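Local coordinates for Serine/threonine-protein kinase Tel1 (PDB 6SKY) that probably phosphorylates serine and threonine residues followed by glutamine, using ATP, to activate checkpoint signaling when DNA is damaged, at residues A[2509-2523]-A[2542-2555]. Sequence-based numbering, arbitrary orientation.
Sequences AIDQTSRVYHALAMD and VGQNFLSTMSNNPI
Between two nearly antiparallel helices, F2546 turns its ring edge to the face of Y2517 while L2520 CD2 sits over one face of the F2546 ring, a CH-pi contact 4.3 Å from its centroid. The two ring planes stand 69° apart. F2546 CG lies anti to the backbone N (chi1 170°), which swings the ring across to the facing helix. M2550 bends at chi2 and chi3; its CE touches V2516 CG2 at 3.6 Å, and its sulfur makes an oblique Met-aromatic contact with Y2517. This pair of helices, whose axes approach to 9.4 Å, belongs to the kinase end of a PIKK and packs against the antiparallel sheet of the nucleotide-binding lobe: F2579 meets F2546 edge to face, and Q2607 takes the Y2517 hydroxyl. V2516 CG1 meets T2549 tip to tip, where T2549 OG1 donates to N2545 O at 2.6 Å. With chi1 at -67°, T2513 keeps OG1 beside its backbone N, bonded to A2509 O, and sends CG2 across to M2550 SD and I2555 CD1. A glycine in its place removes both branches, which would probably open a gap beside M2550 and I2555 and cost A2509 O its hydroxyl donor. Beyond, A2509 CB rests on I2555 CG2.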
ATOM      1  N   ALA A2509       1.188  40.692 -44.243  1.00 43.76           N
ATOM      2  CA  ALA A2509       2.230  41.097 -43.309  1.00 43.76           C
ATOM      3  C   ALA A2509       3.165  39.938 -43.003  1.00 43.76           C
ATOM      4  O   ALA A2509       4.390  40.081 -43.067  1.00 43.76           O
ATOM      5  CB  ALA A2509       1.601  41.637 -42.032  1.00 43.76           C
ATOM      6  N   ILE A2510       2.602  38.775 -42.679  1.00 40.81           N
ATOM      7  CA  ILE A2510       3.415  37.603 -42.371  1.00 40.81           C
ATOM      8  C   ILE A2510       4.205  37.167 -43.594  1.00 40.81           C
ATOM      9  O   ILE A2510       5.366  36.760 -43.488  1.00 40.81           O
ATOM     10  CB  ILE A2510       2.521  36.474 -41.828  1.00 40.81           C
ATOM     11  CG1 ILE A2510       2.081  36.805 -40.409  1.00 40.81           C
ATOM     12  CG2 ILE A2510       3.235  35.143 -41.870  1.00 40.81           C
ATOM     13  CD1 ILE A2510       1.304  35.719 -39.760  1.00 40.81           C
ATOM     14  N   ASP A2511       3.612  37.300 -44.777  1.00 42.94           N
ATOM     15  CA  ASP A2511       4.310  36.970 -46.013  1.00 42.94           C
ATOM     16  C   ASP A2511       5.571  37.813 -46.180  1.00 42.94           C
ATOM     17  O   ASP A2511       6.689  37.285 -46.269  1.00 42.94           O
ATOM     18  CB  ASP A2511       3.359  37.174 -47.188  1.00 42.94           C
ATOM     19  CG  ASP A2511       3.580  36.183 -48.292  1.00 42.94           C
ATOM     20  OD1 ASP A2511       4.372  35.246 -48.094  1.00 42.94           O
ATOM     21  OD2 ASP A2511       2.964  36.337 -49.362  1.00 42.94           O
ATOM     22  N   GLN A2512       5.405  39.137 -46.211  1.00 44.79           N
ATOM     23  CA  GLN A2512       6.541  40.016 -46.466  1.00 44.79           C
ATOM     24  C   GLN A2512       7.576  39.921 -45.357  1.00 44.79           C
ATOM     25  O   GLN A2512       8.791  39.889 -45.616  1.00 44.79           O
ATOM     26  CB  GLN A2512       6.064  41.457 -46.610  1.00 44.79           C
ATOM     27  CG  GLN A2512       4.936  41.654 -47.592  1.00 44.79           C
ATOM     28  CD  GLN A2512       5.312  41.261 -48.993  1.00 44.79           C
ATOM     29  OE1 GLN A2512       6.486  41.243 -49.352  1.00 44.79           O
ATOM     30  NE2 GLN A2512       4.314  40.935 -49.800  1.00 44.79           N
ATOM     31  N   THR A2513       7.116  39.866 -44.111  1.00 42.69           N
ATOM     32  CA  THR A2513       8.031  39.819 -42.988  1.00 42.69           C
ATOM     33  C   THR A2513       8.840  38.531 -42.977  1.00 42.69           C
ATOM     34  O   THR A2513      10.041  38.556 -42.698  1.00 42.69           O
ATOM     35  CB  THR A2513       7.248  39.981 -41.700  1.00 42.69           C
ATOM     36  OG1 THR A2513       6.707  41.303 -41.650  1.00 42.69           O
ATOM     37  CG2 THR A2513       8.149  39.776 -40.535  1.00 42.69           C
ATOM     38  N   SER A2514       8.214  37.394 -43.277  1.00 39.82           N
ATOM     39  CA  SER A2514       8.969  36.154 -43.318  1.00 39.82           C
ATOM     40  C   SER A2514       9.968  36.161 -44.459  1.00 39.82           C
ATOM     41  O   SER A2514      11.070  35.621 -44.325  1.00 39.82           O
ATOM     42  CB  SER A2514       8.019  34.976 -43.440  1.00 39.82           C
ATOM     43  OG  SER A2514       6.864  35.215 -42.670  1.00 39.82           O
ATOM     44  N   ARG A2515       9.612  36.780 -45.587  1.00 44.28           N
ATOM     45  CA  ARG A2515      10.570  36.875 -46.683  1.00 44.28           C
ATOM     46  C   ARG A2515      11.814  37.641 -46.260  1.00 44.28           C
ATOM     47  O   ARG A2515      12.943  37.209 -46.521  1.00 44.28           O
ATOM     48  CB  ARG A2515       9.921  37.523 -47.897  1.00 44.28           C
ATOM     49  CG  ARG A2515       8.852  36.670 -48.513  1.00 44.28           C
ATOM     50  CD  ARG A2515       8.451  37.176 -49.872  1.00 44.28           C
ATOM     51  NE  ARG A2515       7.511  36.267 -50.508  1.00 44.28           N
ATOM     52  CZ  ARG A2515       7.865  35.144 -51.120  1.00 44.28           C
ATOM     53  NH1 ARG A2515       6.946  34.369 -51.672  1.00 44.28           N
ATOM     54  NH2 ARG A2515       9.140  34.793 -51.179  1.00 44.28           N
ATOM     55  N   VAL A2516      11.635  38.772 -45.576  1.00 44.19           N
ATOM     56  CA  VAL A2516      12.828  39.533 -45.208  1.00 44.19           C
ATOM     57  C   VAL A2516      13.585  38.874 -44.058  1.00 44.19           C
ATOM     58  O   VAL A2516      14.817  38.945 -44.011  1.00 44.19           O
ATOM     59  CB  VAL A2516      12.491  41.000 -44.896  1.00 44.19           C
ATOM     60  CG1 VAL A2516      11.760  41.614 -46.060  1.00 44.19           C
ATOM     61  CG2 VAL A2516      11.693  41.121 -43.636  1.00 44.19           C
ATOM     62  N   TYR A2517      12.892  38.209 -43.129  1.00 40.03           N
ATOM     63  CA  TYR A2517      13.597  37.473 -42.079  1.00 40.03           C
ATOM     64  C   TYR A2517      14.451  36.364 -42.666  1.00 40.03           C
ATOM     65  O   TYR A2517      15.591  36.158 -42.245  1.00 40.03           O
ATOM     66  CB  TYR A2517      12.609  36.879 -41.080  1.00 40.03           C
ATOM     67  CG  TYR A2517      12.411  37.683 -39.829  1.00 40.03           C
ATOM     68  CD1 TYR A2517      13.460  37.941 -38.984  1.00 40.03           C
ATOM     69  CD2 TYR A2517      11.167  38.159 -39.483  1.00 40.03           C
ATOM     70  CE1 TYR A2517      13.281  38.663 -37.845  1.00 40.03           C
ATOM     71  CE2 TYR A2517      10.983  38.880 -38.347  1.00 40.03           C
ATOM     72  CZ  TYR A2517      12.042  39.127 -37.533  1.00 40.03           C
ATOM     73  OH  TYR A2517      11.860  39.852 -36.390  1.00 40.03           O
ATOM     74  N   HIS A2518      13.917  35.634 -43.641  1.00 45.38           N
ATOM     75  CA  HIS A2518      14.682  34.569 -44.272  1.00 45.38           C
ATOM     76  C   HIS A2518      15.857  35.122 -45.063  1.00 45.38           C
ATOM     77  O   HIS A2518      16.954  34.551 -45.038  1.00 45.38           O
ATOM     78  CB  HIS A2518      13.762  33.749 -45.165  1.00 45.38           C
ATOM     79  CG  HIS A2518      14.469  32.706 -45.963  1.00 45.38           C
ATOM     80  ND1 HIS A2518      14.295  32.569 -47.321  1.00 45.38           N
ATOM     81  CD2 HIS A2518      15.347  31.746 -45.597  1.00 45.38           C
ATOM     82  CE1 HIS A2518      15.039  31.569 -47.758  1.00 45.38           C
ATOM     83  NE2 HIS A2518      15.688  31.054 -46.732  1.00 45.38           N
ATOM     84  N   ALA A2519      15.650  36.229 -45.780  1.00 47.99           N
ATOM     85  CA  ALA A2519      16.758  36.839 -46.505  1.00 47.99           C
ATOM     86  C   ALA A2519      17.858  37.274 -45.554  1.00 47.99           C
ATOM     87  O   ALA A2519      19.043  37.095 -45.843  1.00 47.99           O
ATOM     88  CB  ALA A2519      16.264  38.024 -47.326  1.00 47.99           C
ATOM     89  N   LEU A2520      17.487  37.842 -44.409  1.00 47.37           N
ATOM     90  CA  LEU A2520      18.487  38.230 -43.424  1.00 47.37           C
ATOM     91  C   LEU A2520      19.189  37.015 -42.838  1.00 47.37           C
ATOM     92  O   LEU A2520      20.393  37.058 -42.571  1.00 47.37           O
ATOM     93  CB  LEU A2520      17.838  39.053 -42.319  1.00 47.37           C
ATOM     94  CG  LEU A2520      18.750  39.518 -41.197  1.00 47.37           C
ATOM     95  CD1 LEU A2520      19.596  40.674 -41.664  1.00 47.37           C
ATOM     96  CD2 LEU A2520      17.921  39.913 -40.014  1.00 47.37           C
ATOM     97  N   ALA A2521      18.455  35.924 -42.630  1.00 49.89           N
ATOM     98  CA  ALA A2521      19.061  34.712 -42.093  1.00 49.89           C
ATOM     99  C   ALA A2521      20.111  34.156 -43.039  1.00 49.89           C
ATOM    100  O   ALA A2521      21.210  33.785 -42.619  1.00 49.89           O
ATOM    101  CB  ALA A2521      17.982  33.667 -41.822  1.00 49.89           C
ATOM    102  N   MET A2522      19.789  34.097 -44.328  1.00 57.76           N
ATOM    103  CA  MET A2522      20.682  33.458 -45.285  1.00 57.76           C
ATOM    104  C   MET A2522      21.927  34.282 -45.588  1.00 57.76           C
ATOM    105  O   MET A2522      22.896  33.736 -46.120  1.00 57.76           O
ATOM    106  CB  MET A2522      19.925  33.170 -46.580  1.00 57.76           C
ATOM    107  CG  MET A2522      18.890  32.065 -46.478  1.00 57.76           C
ATOM    108  SD  MET A2522      19.620  30.449 -46.184  1.00 57.76           S
ATOM    109  CE  MET A2522      19.350  30.274 -44.429  1.00 57.76           C
ATOM    110  N   ASP A2523      21.933  35.568 -45.257  1.00 66.62           N
ATOM    111  CA  ASP A2523      22.994  36.472 -45.694  1.00 66.62           C
ATOM    112  C   ASP A2523      24.196  36.362 -44.767  1.00 66.62           C
ATOM    113  O   ASP A2523      24.209  36.934 -43.677  1.00 66.62           O
ATOM    114  CB  ASP A2523      22.479  37.901 -45.742  1.00 66.62           C
ATOM    115  CG  ASP A2523      23.577  38.901 -45.972  1.00 66.62           C
ATOM    116  OD1 ASP A2523      24.368  38.702 -46.915  1.00 66.62           O
ATOM    117  OD2 ASP A2523      23.650  39.892 -45.218  1.00 66.62           O
ATOM    118  N   VAL A2542      20.513  43.955 -47.467  1.00 60.29           N
ATOM    119  CA  VAL A2542      19.566  43.102 -46.764  1.00 60.29           C
ATOM    120  C   VAL A2542      19.063  43.794 -45.507  1.00 60.29           C
ATOM    121  O   VAL A2542      17.868  43.761 -45.203  1.00 60.29           O
ATOM    122  CB  VAL A2542      20.215  41.745 -46.443  1.00 60.29           C
ATOM    123  CG1 VAL A2542      19.191  40.805 -45.890  1.00 60.29           C
ATOM    124  CG2 VAL A2542      20.841  41.159 -47.682  1.00 60.29           C
ATOM    125  N   GLY A2543      19.959  44.454 -44.775  1.00 61.04           N
ATOM    126  CA  GLY A2543      19.550  45.122 -43.553  1.00 61.04           C
ATOM    127  C   GLY A2543      18.562  46.247 -43.790  1.00 61.04           C
ATOM    128  O   GLY A2543      17.583  46.392 -43.054  1.00 61.04           O
ATOM    129  N   GLN A2544      18.794  47.055 -44.823  1.00 60.74           N
ATOM    130  CA  GLN A2544      17.906  48.186 -45.055  1.00 60.74           C
ATOM    131  C   GLN A2544      16.573  47.733 -45.629  1.00 60.74           C
ATOM    132  O   GLN A2544      15.518  48.264 -45.257  1.00 60.74           O
ATOM    133  CB  GLN A2544      18.571  49.206 -45.973  1.00 60.74           C
ATOM    134  CG  GLN A2544      17.771  50.482 -46.104  1.00 60.74           C
ATOM    135  CD  GLN A2544      17.315  51.017 -44.759  1.00 60.74           C
ATOM    136  OE1 GLN A2544      16.121  51.096 -44.483  1.00 60.74           O
ATOM    137  NE2 GLN A2544      18.268  51.390 -43.917  1.00 60.74           N
ATOM    138  N   ASN A2545      16.594  46.752 -46.534  1.00 57.72           N
ATOM    139  CA  ASN A2545      15.342  46.166 -46.997  1.00 57.72           C
ATOM    140  C   ASN A2545      14.553  45.579 -45.834  1.00 57.72           C
ATOM    141  O   ASN A2545      13.330  45.743 -45.755  1.00 57.72           O
ATOM    142  CB  ASN A2545      15.623  45.099 -48.049  1.00 57.72           C
ATOM    143  CG  ASN A2545      14.363  44.529 -48.645  1.00 57.72           C
ATOM    144  OD1 ASN A2545      13.318  45.172 -48.634  1.00 57.72           O
ATOM    145  ND2 ASN A2545      14.452  43.315 -49.170  1.00 57.72           N
ATOM    146  N   PHE A2546      15.248  44.914 -44.908  1.00 54.30           N
ATOM    147  CA  PHE A2546      14.607  44.346 -43.731  1.00 54.30           C
ATOM    148  C   PHE A2546      13.951  45.426 -42.885  1.00 54.30           C
ATOM    149  O   PHE A2546      12.785  45.302 -42.500  1.00 54.30           O
ATOM    150  CB  PHE A2546      15.645  43.573 -42.922  1.00 54.30           C
ATOM    151  CG  PHE A2546      15.174  43.148 -41.569  1.00 54.30           C
ATOM    152  CD1 PHE A2546      14.415  42.012 -41.414  1.00 54.30           C
ATOM    153  CD2 PHE A2546      15.510  43.875 -40.449  1.00 54.30           C
ATOM    154  CE1 PHE A2546      13.990  41.620 -40.184  1.00 54.30           C
ATOM    155  CE2 PHE A2546      15.082  43.487 -39.216  1.00 54.30           C
ATOM    156  CZ  PHE A2546      14.318  42.358 -39.085  1.00 54.30           C
ATOM    157  N   LEU A2547      14.685  46.496 -42.586  1.00 57.22           N
ATOM    158  CA  LEU A2547      14.138  47.538 -41.723  1.00 57.22           C
ATOM    159  C   LEU A2547      12.958  48.246 -42.373  1.00 57.22           C
ATOM    160  O   LEU A2547      11.954  48.528 -41.709  1.00 57.22           O
ATOM    161  CB  LEU A2547      15.224  48.540 -41.358  1.00 57.22           C
ATOM    162  CG  LEU A2547      16.120  48.088 -40.214  1.00 57.22           C
ATOM    163  CD1 LEU A2547      17.233  49.071 -40.037  1.00 57.22           C
ATOM    164  CD2 LEU A2547      15.307  47.980 -38.950  1.00 57.22           C
ATOM    165  N   SER A2548      13.052  48.532 -43.672  1.00 57.87           N
ATOM    166  CA  SER A2548      11.935  49.168 -44.360  1.00 57.87           C
ATOM    167  C   SER A2548      10.704  48.273 -44.353  1.00 57.87           C
ATOM    168  O   SER A2548       9.608  48.707 -43.974  1.00 57.87           O
ATOM    169  CB  SER A2548      12.341  49.524 -45.785  1.00 57.87           C
ATOM    170  OG  SER A2548      13.016  48.439 -46.388  1.00 57.87           O
ATOM    171  N   THR A2549      10.867  47.008 -44.761  1.00 56.28           N
ATOM    172  CA  THR A2549       9.730  46.096 -44.801  1.00 56.28           C
ATOM    173  C   THR A2549       9.117  45.914 -43.427  1.00 56.28           C
ATOM    174  O   THR A2549       7.898  45.770 -43.296  1.00 56.28           O
ATOM    175  CB  THR A2549      10.157  44.745 -45.351  1.00 56.28           C
ATOM    176  OG1 THR A2549      11.014  44.940 -46.479  1.00 56.28           O
ATOM    177  CG2 THR A2549       8.944  43.951 -45.774  1.00 56.28           C
ATOM    178  N   MET A2550       9.943  45.916 -42.385  1.00 57.26           N
ATOM    179  CA  MET A2550       9.406  45.723 -41.051  1.00 57.26           C
ATOM    180  C   MET A2550       8.693  46.966 -40.549  1.00 57.26           C
ATOM    181  O   MET A2550       7.762  46.862 -39.745  1.00 57.26           O
ATOM    182  CB  MET A2550      10.523  45.321 -40.099  1.00 57.26           C
ATOM    183  CG  MET A2550      10.026  44.535 -38.925  1.00 57.26           C
ATOM    184  SD  MET A2550       9.319  42.967 -39.425  1.00 57.26           S
ATOM    185  CE  MET A2550      10.673  42.327 -40.382  1.00 57.26           C
ATOM    186  N   SER A2551       9.107  48.149 -41.003  1.00 60.02           N
ATOM    187  CA  SER A2551       8.358  49.352 -40.654  1.00 60.02           C
ATOM    188  C   SER A2551       7.014  49.390 -41.366  1.00 60.02           C
ATOM    189  O   SER A2551       6.009  49.804 -40.781  1.00 60.02           O
ATOM    190  CB  SER A2551       9.174  50.594 -40.990  1.00 60.02           C
ATOM    191  OG  SER A2551       9.609  50.552 -42.334  1.00 60.02           O
ATOM    192  N   ASN A2552       6.971  48.959 -42.627  1.00 59.72           N
ATOM    193  CA  ASN A2552       5.731  49.040 -43.390  1.00 59.72           C
ATOM    194  C   ASN A2552       4.704  47.988 -42.993  1.00 59.72           C
ATOM    195  O   ASN A2552       3.517  48.177 -43.270  1.00 59.72           O
ATOM    196  CB  ASN A2552       6.020  48.914 -44.886  1.00 59.72           C
ATOM    197  CG  ASN A2552       7.079  49.881 -45.359  1.00 59.72           C
ATOM    198  OD1 ASN A2552       7.909  49.543 -46.198  1.00 59.72           O
ATOM    199  ND2 ASN A2552       7.064  51.091 -44.815  1.00 59.72           N
ATOM    200  N   ASN A2553       5.123  46.892 -42.369  1.00 56.37           N
ATOM    201  CA  ASN A2553       4.224  45.792 -42.010  1.00 56.37           C
ATOM    202  C   ASN A2553       4.288  45.513 -40.518  1.00 56.37           C
ATOM    203  O   ASN A2553       5.281  44.931 -40.044  1.00 56.37           O
ATOM    204  CB  ASN A2553       4.589  44.530 -42.785  1.00 56.37           C
ATOM    205  CG  ASN A2553       4.435  44.693 -44.269  1.00 56.37           C
ATOM    206  OD1 ASN A2553       5.388  44.523 -45.021  1.00 56.37           O
ATOM    207  ND2 ASN A2553       3.227  45.010 -44.706  1.00 56.37           N
ATOM    208  N   PRO A2554       3.273  45.868 -39.741  1.00 54.22           N
ATOM    209  CA  PRO A2554       3.328  45.603 -38.298  1.00 54.22           C
ATOM    210  C   PRO A2554       2.774  44.241 -37.908  1.00 54.22           C
ATOM    211  O   PRO A2554       1.645  43.895 -38.258  1.00 54.22           O
ATOM    212  CB  PRO A2554       2.483  46.739 -37.712  1.00 54.22           C
ATOM    213  CG  PRO A2554       1.585  47.191 -38.838  1.00 54.22           C
ATOM    214  CD  PRO A2554       2.027  46.544 -40.122  1.00 54.22           C
ATOM    215  N   ILE A2555       3.568  43.468 -37.174  1.00 45.53           N
ATOM    216  CA  ILE A2555       3.185  42.144 -36.686  1.00 45.53           C
ATOM    217  C   ILE A2555       3.669  42.002 -35.256  1.00 45.53           C
ATOM    218  O   ILE A2555       4.534  42.761 -34.803  1.00 45.53           O
ATOM    219  CB  ILE A2555       3.788  41.021 -37.543  1.00 45.53           C
ATOM    220  CG1 ILE A2555       5.307  41.106 -37.494  1.00 45.53           C
ATOM    221  CG2 ILE A2555       3.297  41.101 -38.954  1.00 45.53           C
ATOM    222  CD1 ILE A2555       5.976  39.849 -37.872  1.00 45.53           C
TER